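Local coordinates for protein pilus tip adhesin Cpa (Streptococcus pyogenes, PDB 4C0Z) that sits at the pilus tip and can bind host-cell surface targets covalently through reactive thioester bonds, so mediating streptococcal adhesion, at residues Y25-Y29 / P30-P34; C55-L58 / T59-F62; N81-F84 / I85-A88; K148-Q151 / Q152-T155; Q163-L166 / M167-L171. All coordinates share one frame; numbering follows the deposited sequence.

Contact 1: residues Y25-Y29 / P30-P34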
loop_
_atom_site.group_PDB
_atom_site.type_symbol
_atom_site.label_atom_id
_atom_site.label_comp_id
_atom_site.label_asym_id
_atom_site.label_seq_id
_atom_site.Cartn_x
_atom_site.Cartn_y
_atom_site.Cartn_z
ATOM N N TYR I 25 7.629 -15.740 2.574
ATOM C CA TYR I 25 8.300 -15.278 3.786
ATOM C C TYR I 25 7.273 -15.534 4.890
ATOM O O TYR I 25 6.445 -14.685 5.211
ATOM C CB TYR I 25 8.700 -13.784 3.707
ATOM C CG TYR I 25 9.497 -13.360 4.924
ATOM C CD1 TYR I 25 10.786 -13.842 5.142
ATOM C CD2 TYR I 25 8.942 -12.524 5.887
ATOM C CE1 TYR I 25 11.515 -13.467 6.266
ATOM C CE2 TYR I 25 9.663 -12.144 7.016
ATOM C CZ TYR I 25 10.957 -12.605 7.192
ATOM O OH TYR I 25 11.663 -12.251 8.312
ATOM N N SER I 26 7.316 -16.760 5.415
ATOM C CA SER I 26 6.359 -17.342 6.339
ATOM C C SER I 26 7.086 -18.417 7.197
ATOM O O SER I 26 8.236 -18.727 6.918
ATOM C CB SER I 26 5.271 -18.002 5.498
ATOM O OG SER I 26 4.223 -18.528 6.282
ATOM N N LYS I 27 6.417 -18.988 8.222
ATOM C CA LYS I 27 7.001 -20.037 9.082
ATOM C C LYS I 27 7.641 -21.133 8.225
ATOM O O LYS I 27 7.020 -21.635 7.285
ATOM C CB LYS I 27 5.945 -20.664 10.020
ATOM C CG LYS I 27 5.687 -19.868 11.295
ATOM C CD LYS I 27 4.677 -20.583 12.182
ATOM C CE LYS I 27 4.399 -19.837 13.460
ATOM N NZ LYS I 27 5.415 -20.145 14.487
ATOM N N GLY I 28 8.895 -21.448 8.514
ATOM C CA GLY I 28 9.638 -22.434 7.737
ATOM C C GLY I 28 10.721 -21.806 6.874
ATOM O O GLY I 28 11.692 -22.478 6.503
ATOM N N TYR I 29 10.559 -20.509 6.536
ATOM C CA TYR I 29 11.543 -19.783 5.746
ATOM C C TYR I 29 12.773 -19.515 6.632
ATOM O O TYR I 29 12.590 -19.222 7.811
ATOM C CB TYR I 29 10.942 -18.467 5.216
ATOM C CG TYR I 29 11.804 -17.764 4.195
ATOM C CD1 TYR I 29 12.817 -16.895 4.591
ATOM C CD2 TYR I 29 11.611 -17.968 2.832
ATOM C CE1 TYR I 29 13.635 -16.267 3.655
ATOM C CE2 TYR I 29 12.408 -17.327 1.887
ATOM C CZ TYR I 29 13.422 -16.480 2.303
ATOM O OH TYR I 29 14.220 -15.865 1.371
ATOM N N PRO I 30 14.029 -19.648 6.116
ATOM C CA PRO I 30 15.205 -19.400 6.973
ATOM C C PRO I 30 15.266 -17.985 7.563
ATOM O O PRO I 30 15.141 -16.994 6.833
ATOM C CB PRO I 30 16.392 -19.689 6.047
ATOM C CG PRO I 30 15.852 -19.562 4.670
ATOM C CD PRO I 30 14.441 -20.044 4.752
ATOM N N ASP I 31 15.425 -17.908 8.902
ATOM C CA ASP I 31 15.499 -16.675 9.710
ATOM C C ASP I 31 14.174 -15.899 9.744
ATOM O O ASP I 31 14.170 -14.716 10.089
ATOM C CB ASP I 31 16.678 -15.764 9.281
ATOM C CG ASP I 31 17.445 -15.114 10.425
ATOM O OD1 ASP I 31 16.842 -14.299 11.167
ATOM O OD2 ASP I 31 18.665 -15.360 10.533
ATOM N N TYR I 32 13.047 -16.569 9.436
ATOM C CA TYR I 32 11.736 -15.940 9.424
ATOM C C TYR I 32 11.364 -15.309 10.760
ATOM O O TYR I 32 11.451 -15.962 11.800
ATOM C CB TYR I 32 10.623 -16.937 9.014
ATOM C CG TYR I 32 9.232 -16.348 9.168
ATOM C CD1 TYR I 32 8.777 -15.349 8.306
ATOM C CD2 TYR I 32 8.399 -16.731 10.218
ATOM C CE1 TYR I 32 7.531 -14.755 8.482
ATOM C CE2 TYR I 32 7.133 -16.167 10.381
ATOM C CZ TYR I 32 6.704 -15.186 9.501
ATOM O OH TYR I 32 5.481 -14.593 9.643
ATOM N N SER I 33 10.877 -14.063 10.708
ATOM C CA SER I 33 10.340 -13.351 11.865
ATOM C C SER I 33 9.008 -12.720 11.444
ATOM O O SER I 33 8.976 -12.001 10.442
ATOM C CB SER I 33 11.304 -12.279 12.364
ATOM O OG SER I 33 10.623 -11.532 13.353
ATOM N N PRO I 34 7.910 -12.945 12.200
ATOM C CA PRO I 34 6.630 -12.332 11.832
ATOM C C PRO I 34 6.575 -10.811 12.088
ATOM O O PRO I 34 5.605 -10.168 11.698
ATOM C CB PRO I 34 5.619 -13.089 12.691
ATOM C CG PRO I 34 6.369 -13.504 13.871
ATOM C CD PRO I 34 7.786 -13.745 13.437
HETATM O O HOH W 1 14.662 -12.848 7.867
#

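Contact 2: residues C55-L58 / T59-F62. With SPD (spermidine), chain B.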
loop_
_atom_site.group_PDB
_atom_site.type_symbol
_atom_site.label_atom_id
_atom_site.label_comp_id
_atom_site.label_asym_id
_atom_site.label_seq_id
_atom_site.Cartn_x
_atom_site.Cartn_y
_atom_site.Cartn_z
ATOM N N CYS I 55 4.542 -7.670 -6.410
ATOM C CA CYS I 55 3.180 -7.168 -6.402
ATOM C C CYS I 55 3.049 -5.756 -6.928
ATOM O O CYS I 55 4.035 -5.022 -7.019
ATOM C CB CYS I 55 2.573 -7.295 -5.007
ATOM S SG CYS I 55 3.382 -6.275 -3.757
ATOM N N PHE I 56 1.804 -5.368 -7.219
ATOM C CA PHE I 56 1.385 -4.016 -7.566
ATOM C C PHE I 56 -0.020 -3.786 -7.026
ATOM O O PHE I 56 -0.632 -4.750 -6.574
ATOM C CB PHE I 56 1.581 -3.671 -9.041
ATOM C CG PHE I 56 0.813 -4.423 -10.090
ATOM C CD1 PHE I 56 1.262 -5.658 -10.550
ATOM C CD2 PHE I 56 -0.261 -3.828 -10.741
ATOM C CE1 PHE I 56 0.613 -6.309 -11.602
ATOM C CE2 PHE I 56 -0.912 -4.482 -11.794
ATOM C CZ PHE I 56 -0.465 -5.712 -12.223
ATOM N N ASN I 57 -0.519 -2.521 -7.025
ATOM C CA ASN I 57 -1.780 -2.048 -6.422
ATOM C C ASN I 57 -1.547 -1.900 -4.921
ATOM O O ASN I 57 -1.951 -2.754 -4.127
ATOM C CB ASN I 57 -2.986 -2.943 -6.692
ATOM C CG ASN I 57 -3.205 -3.296 -8.149
ATOM O OD1 ASN I 57 -3.072 -4.441 -8.553
ATOM N ND2 ASN I 57 -3.570 -2.346 -8.955
ATOM N N LEU I 58 -0.862 -0.816 -4.532
ATOM C CA LEU I 58 -0.510 -0.538 -3.140
ATOM C C LEU I 58 -1.682 -0.436 -2.182
ATOM O O LEU I 58 -1.495 -0.635 -0.987
ATOM C CB LEU I 58 0.355 0.731 -3.043
ATOM C CG LEU I 58 1.773 0.645 -3.570
ATOM C CD1 LEU I 58 2.444 2.010 -3.482
ATOM C CD2 LEU I 58 2.570 -0.379 -2.789
ATOM N N THR I 59 -2.873 -0.102 -2.672
ATOM C CA THR I 59 -4.028 0.086 -1.789
ATOM C C THR I 59 -4.810 -1.222 -1.588
ATOM O O THR I 59 -5.804 -1.216 -0.877
ATOM C CB THR I 59 -4.913 1.267 -2.255
ATOM O OG1 THR I 59 -5.569 0.889 -3.456
ATOM C CG2 THR I 59 -4.125 2.538 -2.489
ATOM N N LYS I 60 -4.344 -2.335 -2.174
ATOM C CA LYS I 60 -4.968 -3.664 -2.031
ATOM C C LYS I 60 -4.186 -4.534 -1.058
ATOM O O LYS I 60 -3.158 -4.090 -0.564
ATOM C CB LYS I 60 -5.192 -4.338 -3.399
ATOM C CG LYS I 60 -6.211 -3.545 -4.219
ATOM C CD LYS I 60 -6.405 -4.132 -5.581
ATOM C CE LYS I 60 -7.510 -3.378 -6.284
ATOM N NZ LYS I 60 -8.093 -4.185 -7.385
ATOM N N HIS I 61 -4.702 -5.727 -0.715
ATOM C CA HIS I 61 -4.076 -6.607 0.275
ATOM C C HIS I 61 -2.915 -7.382 -0.296
ATOM O O HIS I 61 -2.989 -7.878 -1.421
ATOM C CB HIS I 61 -5.087 -7.625 0.840
ATOM C CG HIS I 61 -6.057 -7.073 1.830
ATOM N ND1 HIS I 61 -5.715 -6.900 3.153
ATOM C CD2 HIS I 61 -7.348 -6.703 1.659
ATOM C CE1 HIS I 61 -6.789 -6.391 3.736
ATOM N NE2 HIS I 61 -7.808 -6.283 2.881
ATOM N N PHE I 62 -1.864 -7.564 0.531
ATOM C CA PHE I 62 -0.730 -8.413 0.170
ATOM C C PHE I 62 -1.255 -9.848 0.009
ATOM O O PHE I 62 -2.155 -10.225 0.752
ATOM C CB PHE I 62 0.296 -8.456 1.334
ATOM C CG PHE I 62 1.369 -7.390 1.329
ATOM C CD1 PHE I 62 2.368 -7.395 0.364
ATOM C CD2 PHE I 62 1.414 -6.420 2.332
ATOM C CE1 PHE I 62 3.358 -6.413 0.358
ATOM C CE2 PHE I 62 2.415 -5.458 2.339
ATOM C CZ PHE I 62 3.387 -5.464 1.343
HETATM N N1 SPD B . -1.893 0.360 4.561
HETATM C C2 SPD B . -2.853 0.637 3.499
HETATM C C3 SPD B . -2.588 -0.267 2.283
HETATM C C4 SPD B . -2.214 -1.683 2.684
HETATM C C5 SPD B . -1.776 -2.389 1.405
HETATM N N6 SPD B . -0.495 -3.055 1.571
HETATM C C7 SPD B . -0.145 -3.886 0.387
HETATM C C8 SPD B . 0.965 -3.178 -0.458
HETATM C C9 SPD B . 1.305 -4.028 -1.720
HETATM N N10 SPD B . 0.117 -4.460 -2.465
#

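Contact 3: residues N81-F84 / I85-A88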
loop_
_atom_site.group_PDB
_atom_site.type_symbol
_atom_site.label_atom_id
_atom_site.label_comp_id
_atom_site.label_asym_id
_atom_site.label_seq_id
_atom_site.Cartn_x
_atom_site.Cartn_y
_atom_site.Cartn_z
ATOM N N ASN I 81 1.515 -3.461 -22.076
ATOM C CA ASN I 81 1.145 -2.149 -21.517
ATOM C C ASN I 81 -0.373 -2.054 -21.322
ATOM O O ASN I 81 -0.829 -1.507 -20.318
ATOM C CB ASN I 81 1.645 -1.009 -22.407
ATOM C CG ASN I 81 3.142 -0.807 -22.335
ATOM O OD1 ASN I 81 3.733 -0.697 -21.252
ATOM N ND2 ASN I 81 3.794 -0.739 -23.488
ATOM N N GLU I 82 -1.144 -2.629 -22.270
ATOM C CA GLU I 82 -2.607 -2.693 -22.242
ATOM C C GLU I 82 -3.105 -3.405 -20.972
ATOM O O GLU I 82 -3.995 -2.881 -20.307
ATOM C CB GLU I 82 -3.134 -3.386 -23.515
ATOM C CG GLU I 82 -4.645 -3.327 -23.707
ATOM C CD GLU I 82 -5.190 -4.031 -24.943
ATOM O OE1 GLU I 82 -4.459 -4.147 -25.956
ATOM O OE2 GLU I 82 -6.357 -4.483 -24.890
ATOM N N ASN I 83 -2.505 -4.558 -20.616
ATOM C CA ASN I 83 -2.886 -5.305 -19.420
ATOM C C ASN I 83 -2.513 -4.580 -18.122
ATOM O O ASN I 83 -3.263 -4.686 -17.152
ATOM C CB ASN I 83 -2.367 -6.736 -19.455
ATOM C CG ASN I 83 -3.140 -7.610 -20.413
ATOM O OD1 ASN I 83 -4.335 -7.413 -20.658
ATOM N ND2 ASN I 83 -2.485 -8.621 -20.952
ATOM N N PHE I 84 -1.422 -3.776 -18.128
ATOM C CA PHE I 84 -1.047 -2.958 -16.966
ATOM C C PHE I 84 -2.037 -1.843 -16.777
ATOM O O PHE I 84 -2.456 -1.603 -15.653
ATOM C CB PHE I 84 0.358 -2.358 -17.091
ATOM C CG PHE I 84 1.450 -3.256 -16.576
ATOM C CD1 PHE I 84 1.489 -3.634 -15.237
ATOM C CD2 PHE I 84 2.432 -3.745 -17.433
ATOM C CE1 PHE I 84 2.495 -4.472 -14.764
ATOM C CE2 PHE I 84 3.442 -4.578 -16.956
ATOM C CZ PHE I 84 3.464 -4.948 -15.630
ATOM N N ILE I 85 -2.425 -1.163 -17.866
ATOM C CA ILE I 85 -3.397 -0.074 -17.776
ATOM C C ILE I 85 -4.749 -0.601 -17.251
ATOM O O ILE I 85 -5.390 0.057 -16.429
ATOM C CB ILE I 85 -3.476 0.696 -19.109
ATOM C CG1 ILE I 85 -2.183 1.529 -19.311
ATOM C CG2 ILE I 85 -4.726 1.587 -19.177
ATOM C CD1 ILE I 85 -1.762 1.742 -20.767
ATOM N N LYS I 86 -5.130 -1.817 -17.664
ATOM C CA LYS I 86 -6.370 -2.459 -17.233
ATOM C C LYS I 86 -6.367 -2.836 -15.745
ATOM O O LYS I 86 -7.427 -2.811 -15.124
ATOM C CB LYS I 86 -6.645 -3.718 -18.077
ATOM C CG LYS I 86 -7.205 -3.429 -19.467
ATOM C CD LYS I 86 -7.347 -4.713 -20.284
ATOM C CE LYS I 86 -7.785 -4.447 -21.701
ATOM N NZ LYS I 86 -7.823 -5.696 -22.508
ATOM N N LEU I 87 -5.204 -3.235 -15.197
ATOM C CA LEU I 87 -5.124 -3.727 -13.813
ATOM C C LEU I 87 -4.442 -2.809 -12.789
ATOM O O LEU I 87 -4.696 -2.965 -11.599
ATOM C CB LEU I 87 -4.445 -5.107 -13.803
ATOM C CG LEU I 87 -5.201 -6.212 -14.540
ATOM C CD1 LEU I 87 -4.357 -7.442 -14.681
ATOM C CD2 LEU I 87 -6.537 -6.527 -13.848
ATOM N N ALA I 88 -3.577 -1.896 -13.219
ATOM C CA ALA I 88 -2.869 -1.003 -12.308
ATOM C C ALA I 88 -3.701 0.231 -12.015
ATOM O O ALA I 88 -4.391 0.733 -12.903
ATOM C CB ALA I 88 -1.510 -0.607 -12.875
#

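Contact 4: residues K148-Q151 / Q152-T155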
loop_
_atom_site.group_PDB
_atom_site.type_symbol
_atom_site.label_atom_id
_atom_site.label_comp_id
_atom_site.label_asym_id
_atom_site.label_seq_id
_atom_site.Cartn_x
_atom_site.Cartn_y
_atom_site.Cartn_z
ATOM N N LYS I 148 17.985 8.997 0.913
ATOM C CA LYS I 148 17.066 9.033 2.049
ATOM C C LYS I 148 16.123 7.808 2.090
ATOM O O LYS I 148 15.345 7.680 3.037
ATOM C CB LYS I 148 16.241 10.330 2.004
ATOM C CG LYS I 148 17.036 11.589 2.312
ATOM C CD LYS I 148 16.177 12.838 2.216
ATOM C CE LYS I 148 16.991 14.084 2.481
ATOM N NZ LYS I 148 16.196 15.318 2.267
ATOM N N ALA I 149 16.184 6.916 1.074
ATOM C CA ALA I 149 15.324 5.729 0.987
ATOM C C ALA I 149 15.564 4.705 2.105
ATOM O O ALA I 149 16.637 4.690 2.702
ATOM C CB ALA I 149 15.470 5.064 -0.375
ATOM N N PHE I 150 14.545 3.858 2.386
ATOM C CA PHE I 150 14.551 2.766 3.364
ATOM C C PHE I 150 14.768 3.215 4.827
ATOM O O PHE I 150 15.279 2.433 5.632
ATOM C CB PHE I 150 15.548 1.659 2.965
ATOM C CG PHE I 150 15.472 1.239 1.517
ATOM C CD1 PHE I 150 14.322 0.643 1.002
ATOM C CD2 PHE I 150 16.542 1.453 0.660
ATOM C CE1 PHE I 150 14.244 0.276 -0.347
ATOM C CE2 PHE I 150 16.469 1.075 -0.687
ATOM C CZ PHE I 150 15.327 0.474 -1.178
ATOM N N GLN I 151 14.321 4.441 5.184
ATOM C CA GLN I 151 14.437 4.944 6.551
ATOM C C GLN I 151 13.599 4.120 7.544
ATOM O O GLN I 151 14.100 3.775 8.620
ATOM C CB GLN I 151 14.114 6.435 6.624
ATOM C CG GLN I 151 15.342 7.313 6.376
ATOM C CD GLN I 151 15.025 8.785 6.490
ATOM O OE1 GLN I 151 14.545 9.276 7.525
ATOM N NE2 GLN I 151 15.309 9.531 5.433
ATOM N N GLN I 152 12.353 3.768 7.171
ATOM C CA GLN I 152 11.475 2.941 8.014
ATOM C C GLN I 152 12.005 1.509 8.102
ATOM O O GLN I 152 12.056 0.946 9.196
ATOM C CB GLN I 152 10.007 2.960 7.525
ATOM C CG GLN I 152 9.271 4.288 7.752
ATOM C CD GLN I 152 9.162 4.729 9.197
ATOM O OE1 GLN I 152 8.703 3.995 10.076
ATOM N NE2 GLN I 152 9.554 5.962 9.453
ATOM N N GLU I 153 12.447 0.952 6.959
ATOM C CA GLU I 153 13.046 -0.387 6.854
ATOM C C GLU I 153 14.328 -0.482 7.696
ATOM O O GLU I 153 14.579 -1.524 8.296
ATOM C CB GLU I 153 13.350 -0.740 5.388
ATOM C CG GLU I 153 12.120 -1.000 4.531
ATOM C CD GLU I 153 11.459 0.199 3.866
ATOM O OE1 GLU I 153 11.733 1.354 4.272
ATOM O OE2 GLU I 153 10.639 -0.024 2.945
ATOM N N GLU I 154 15.116 0.616 7.767
ATOM C CA GLU I 154 16.348 0.681 8.561
ATOM C C GLU I 154 16.050 0.400 10.033
ATOM O O GLU I 154 16.775 -0.379 10.645
ATOM C CB GLU I 154 17.046 2.045 8.412
ATOM C CG GLU I 154 18.418 2.114 9.073
ATOM C CD GLU I 154 19.038 3.492 9.240
ATOM O OE1 GLU I 154 18.502 4.474 8.673
ATOM O OE2 GLU I 154 20.089 3.580 9.916
ATOM N N THR I 155 14.995 1.025 10.598
ATOM C CA THR I 155 14.627 0.826 12.003
ATOM C C THR I 155 13.831 -0.466 12.198
ATOM O O THR I 155 14.100 -1.182 13.166
ATOM C CB THR I 155 13.947 2.063 12.619
ATOM O OG1 THR I 155 12.860 2.484 11.801
ATOM C CG2 THR I 155 14.915 3.227 12.820
#

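Contact 5: residues Q163-L166 / M167-L171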
loop_
_atom_site.group_PDB
_atom_site.type_symbol
_atom_site.label_atom_id
_atom_site.label_comp_id
_atom_site.label_asym_id
_atom_site.label_seq_id
_atom_site.Cartn_x
_atom_site.Cartn_y
_atom_site.Cartn_z
ATOM N N GLN I 163 24.678 -2.734 4.279
ATOM C CA GLN I 163 23.494 -3.185 3.548
ATOM C C GLN I 163 22.659 -1.999 3.082
ATOM O O GLN I 163 22.276 -1.954 1.915
ATOM C CB GLN I 163 22.639 -4.154 4.391
ATOM C CG GLN I 163 23.190 -5.573 4.477
ATOM C CD GLN I 163 23.225 -6.267 3.134
ATOM O OE1 GLN I 163 22.190 -6.592 2.534
ATOM N NE2 GLN I 163 24.428 -6.512 2.640
ATOM N N LEU I 164 22.411 -1.029 3.982
ATOM C CA LEU I 164 21.629 0.174 3.688
ATOM C C LEU I 164 22.205 0.990 2.521
ATOM O O LEU I 164 21.442 1.377 1.633
ATOM C CB LEU I 164 21.441 1.038 4.951
ATOM C CG LEU I 164 20.571 2.305 4.820
ATOM C CD1 LEU I 164 19.101 1.969 4.468
ATOM C CD2 LEU I 164 20.642 3.127 6.083
ATOM N N GLN I 165 23.540 1.214 2.500
ATOM C CA GLN I 165 24.191 1.954 1.419
ATOM C C GLN I 165 24.087 1.220 0.077
ATOM O O GLN I 165 23.779 1.862 -0.928
ATOM C CB GLN I 165 25.655 2.303 1.782
ATOM C CG GLN I 165 26.403 3.240 0.828
ATOM C CD GLN I 165 25.586 4.367 0.243
ATOM O OE1 GLN I 165 25.017 5.221 0.944
ATOM N NE2 GLN I 165 25.547 4.403 -1.077
ATOM N N LEU I 166 24.305 -0.118 0.069
ATOM C CA LEU I 166 24.197 -0.945 -1.140
ATOM C C LEU I 166 22.767 -0.922 -1.686
ATOM O O LEU I 166 22.580 -0.803 -2.900
ATOM C CB LEU I 166 24.622 -2.398 -0.863
ATOM C CG LEU I 166 26.116 -2.689 -0.661
ATOM C CD1 LEU I 166 26.318 -4.122 -0.229
ATOM C CD2 LEU I 166 26.928 -2.418 -1.922
ATOM N N MET I 167 21.767 -0.993 -0.785
ATOM C CA MET I 167 20.354 -0.985 -1.157
ATOM C C MET I 167 19.950 0.331 -1.815
ATOM O O MET I 167 19.333 0.309 -2.879
ATOM C CB MET I 167 19.462 -1.322 0.047
ATOM C CG MET I 167 19.488 -2.792 0.417
ATOM S SD MET I 167 18.409 -3.124 1.822
ATOM C CE MET I 167 19.494 -3.058 3.073
ATOM N N ARG I 168 20.355 1.467 -1.215
ATOM C CA ARG I 168 20.079 2.817 -1.716
ATOM C C ARG I 168 20.662 3.044 -3.114
ATOM O O ARG I 168 19.989 3.609 -3.986
ATOM C CB ARG I 168 20.599 3.866 -0.726
ATOM C CG ARG I 168 19.758 3.959 0.532
ATOM C CD ARG I 168 20.338 4.906 1.555
ATOM N NE ARG I 168 19.336 5.219 2.570
ATOM C CZ ARG I 168 19.593 5.739 3.766
ATOM N NH1 ARG I 168 20.842 6.018 4.124
ATOM N NH2 ARG I 168 18.602 5.987 4.614
ATOM N N ASN I 169 21.897 2.569 -3.332
ATOM C CA ASN I 169 22.590 2.695 -4.612
ATOM C C ASN I 169 21.952 1.815 -5.686
ATOM O O ASN I 169 21.804 2.263 -6.830
ATOM C CB ASN I 169 24.085 2.386 -4.466
ATOM C CG ASN I 169 24.976 3.307 -5.261
ATOM O OD1 ASN I 169 24.702 3.645 -6.422
ATOM N ND2 ASN I 169 26.024 3.810 -4.616
ATOM N N ALA I 170 21.558 0.576 -5.314
ATOM C CA ALA I 170 20.920 -0.368 -6.232
ATOM C C ALA I 170 19.541 0.124 -6.678
ATOM O O ALA I 170 19.213 -0.025 -7.853
ATOM C CB ALA I 170 20.828 -1.745 -5.605
ATOM N N LEU I 171 18.767 0.765 -5.766
ATOM C CA LEU I 171 17.453 1.347 -6.076
ATOM C C LEU I 171 17.602 2.487 -7.083
ATOM O O LEU I 171 16.852 2.533 -8.063
ATOM C CB LEU I 171 16.728 1.827 -4.800
ATOM C CG LEU I 171 15.336 2.469 -4.999
ATOM C CD1 LEU I 171 14.296 1.449 -5.487
ATOM C CD2 LEU I 171 14.873 3.161 -3.725
#

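Contact 1: residues Y25-Y29 / P30-P34
Tyr32 pushes one edge of its ring into the face of Tyr25, with CD1 seated over the centre of that ring, 3.6 Å from Tyr25 CE2. The pair is T-shaped, the planes 66° apart and the centroids 4.8 Å from each other. CG of Tyr32 stands anti to its backbone N (chi1 173°), which turns the ring back against the Ser26-Tyr29 turn. There Ser26 C lies over the centre of one face and Lys27 N nearer its rim, while the backbone N of Pro34 lies over the opposite face. A second fit is local to the Tyr29-Pro30 step: Pro30 CD sits over the Tyr29 ring face, offset toward its rim and 3.8 Å from the centroid, a CH-pi contact. Two successive type II turns, Ser26 to Tyr29 and Tyr29 to Tyr32, shape the hollow that Tyr32 fills, the second closed by Tyr32 N to Tyr29 O at 3.1 Å. Lys65 NZ hydrogen-bonds to Tyr25 O, and Leu124 of helix 123-138 packs against Tyr25 and Tyr29. Tyr25 OH accepts a bond from Ser33 N at 3.1 Å and meets a water that donates to Asp31 O. Tyr25 thus offers a ring face to Tyr32 and its hydroxyl to Ser33, helping to hold an irregular loop.

Contact 2: residues C55-L58 / T59-F62
Beyond strand 51-56 the chain folds back through a type I beta turn from Asn57 to Lys60, the end-to-end directions of 55-58 and 59-62 lying 144° apart. Lys60 N closes the turn on Asn57 O at 3.1 Å, approaching from above the carbonyl plane. The same oxygen takes a bond from spermidine N10 at 3.2 Å, so one carbonyl both fixes the turn and holds the ligand's amine end. Asn57 and Lys60 run side by side in the same direction, Asn57 CB 3.8 Å from Lys60 CD; the extended lysine chain carries NZ on to Lys201 O and to Asp156 of the second subunit. This is the reactive site of the thioester domain: Cys55 is the cysteine of the isoglutamyl thioester cross-link with Gln204. At chi1 65° its SG lies between the backbone N and the carbonyl carbon, 3.7 Å from spermidine C9. The sulfur also meets the Phe62 ring obliquely, 4.1 Å from CE1. Phe62 offers one ring face to the ligand, C7 resting 3.6 Å from CD2, and stacks with His39. Leu58 CD2 touches the polyamine at C8 and C9, while Trp135 of helix 123-138 packs on both Cys55 and Leu58. Asn57 ND2 bonds to Leu87 O, and Asp139 accepts the backbone N-H groups of Asn57 and Leu58.

Contact 3: residues N81-F84 / I85-A88
Glu82 and Lys86, one helical turn apart, lie side by side on the outer surface and join in a salt bridge, OE2 to NZ at 3.0 Å. Both chains run out extended, and NZ meets OE2 on the anti side, 27° out of the carboxylate plane. Ile85 shares this exposed side; its CG1 lies beside its own backbone N, and CD1 comes to 3.4 Å from Asn81 O. Lys86 O receives Gln152 NE2 of the second subunit. The tight part is the other flank, where Phe84 and Leu87 are buried and the backbone draws close at the helix end. Phe84 O takes a short bond from Ala88 N, 2.7 Å, and a weak one from Leu87 N, 3.2 Å; Ala88 CB presses against the same oxygen at 3.1 Å. Ala88 is the first residue to leave helical angles, so these bonds mark the close of the helix. Asn83 ND2 ties back to Glu78 O at the end of strand 72-78. On the inner side Phe84 packs against the ring of Phe56, Leu98 and Ile102 of helix 98-108, Leu193 and Ile195 of strand 191-198, and Leu207 of strand 205-211.

Contact 4: residues K148-Q151 / Q152-T155
Glu153 curls back toward Phe150, its carboxylate plane almost perpendicular to the aromatic ring at 86°. The bend is at chi2 (87°), which turns the acid end toward the backbone where the helix starts: OE1 comes to 3.3 Å from Phe150 CA, and CD lies near the ring plane at the edge, 4.1 Å from CD1. While Glu153 meets the ring at its edge, Ala149 CB lies over one face. Phe150 occupies the N-cap position, and its O receives Glu154 N at 2.8 Å, the first turn of helix 151-157. Beside that bond Glu154 CB packs against the same oxygen, and its extended chain touches Leu164 of helix 161-174. Gln151 faces back along the chain: its NE2 bonds to Lys148 O at 3.0 Å in the carbonyl plane, on a lone pair, bracing the loop ahead of the helix. At the far end Thr155 OG1 donates to Gln152 O at 3.1 Å. The Phe150 ring is wedged between Leu128, Val129 and Asn132 of helix 123-138 and Leu164 and Leu171 of helix 161-174, so the start of helix 151-157 is keyed into both neighbours.

Contact 5: residues Q163-L166 / M167-L171
Gln163 O accepts the shortest bond of this helical run, from Met167 N at 2.9 Å and nearly along the C=O axis. Met167 crowds the same oxygen with its own side chain: a bend at chi3 (-96°) folds the thioether back so that CE lies 3.2 Å from Gln163 O and 3.6 Å from Gln163 CB. The methyl thus packs against the Gln163 carbonyl. Another i to i+4 pair is Leu164 with Arg168, whose backbones bond at 3.0 Å from Arg168 N to Leu164 O. A trans first torsion (chi1 -177°) brings the isobutyl group of Leu164 against the arginine. CD2 then rests over one guanidinium face, toward its rim and 3.5 Å from NH1, an apolar bed for a flat cation. NE of the same group donates to Ala149 O, which helps to orient the guanidinium plane. On the exposed flank Gln165 and Asn169 cross with their amide planes 90° apart, NE2 3.6 Å from ND2, a contact of two nitrogens with no bond between them. Near the start of the helix Gln163 NE2 donates to Gly120 O, and OE1 accepts from Asp122 N and Asn125 ND2. Met167 and Ala170 face Val129 of helix 123-138, Leu171 reaches Asn132 and Phe150, and Leu164 touches Glu154 of helix 151-157.

Overall arrangement
From the N terminus the five contacts follow in series, and none nests within or crosses another. Contact 1 shapes the loop between strands 19-23 and 41-44. Contact 2 turns the chain after strand 51-56 and starts the loop leading to strand 72-78, beyond which contact 3 forms the short helix 81-87. Contacts 2 and 3 touch directly, bringing that helix against the thioester site. Contact 4 starts helix 151-157, and contact 5 lies in the next helix, 161-174; the two touch, their centres 11 Å apart. Contacts 1 and 3 lie on opposite sides of the chain's centre, and helix 123-138 links contacts 1, 2, 4 and 5.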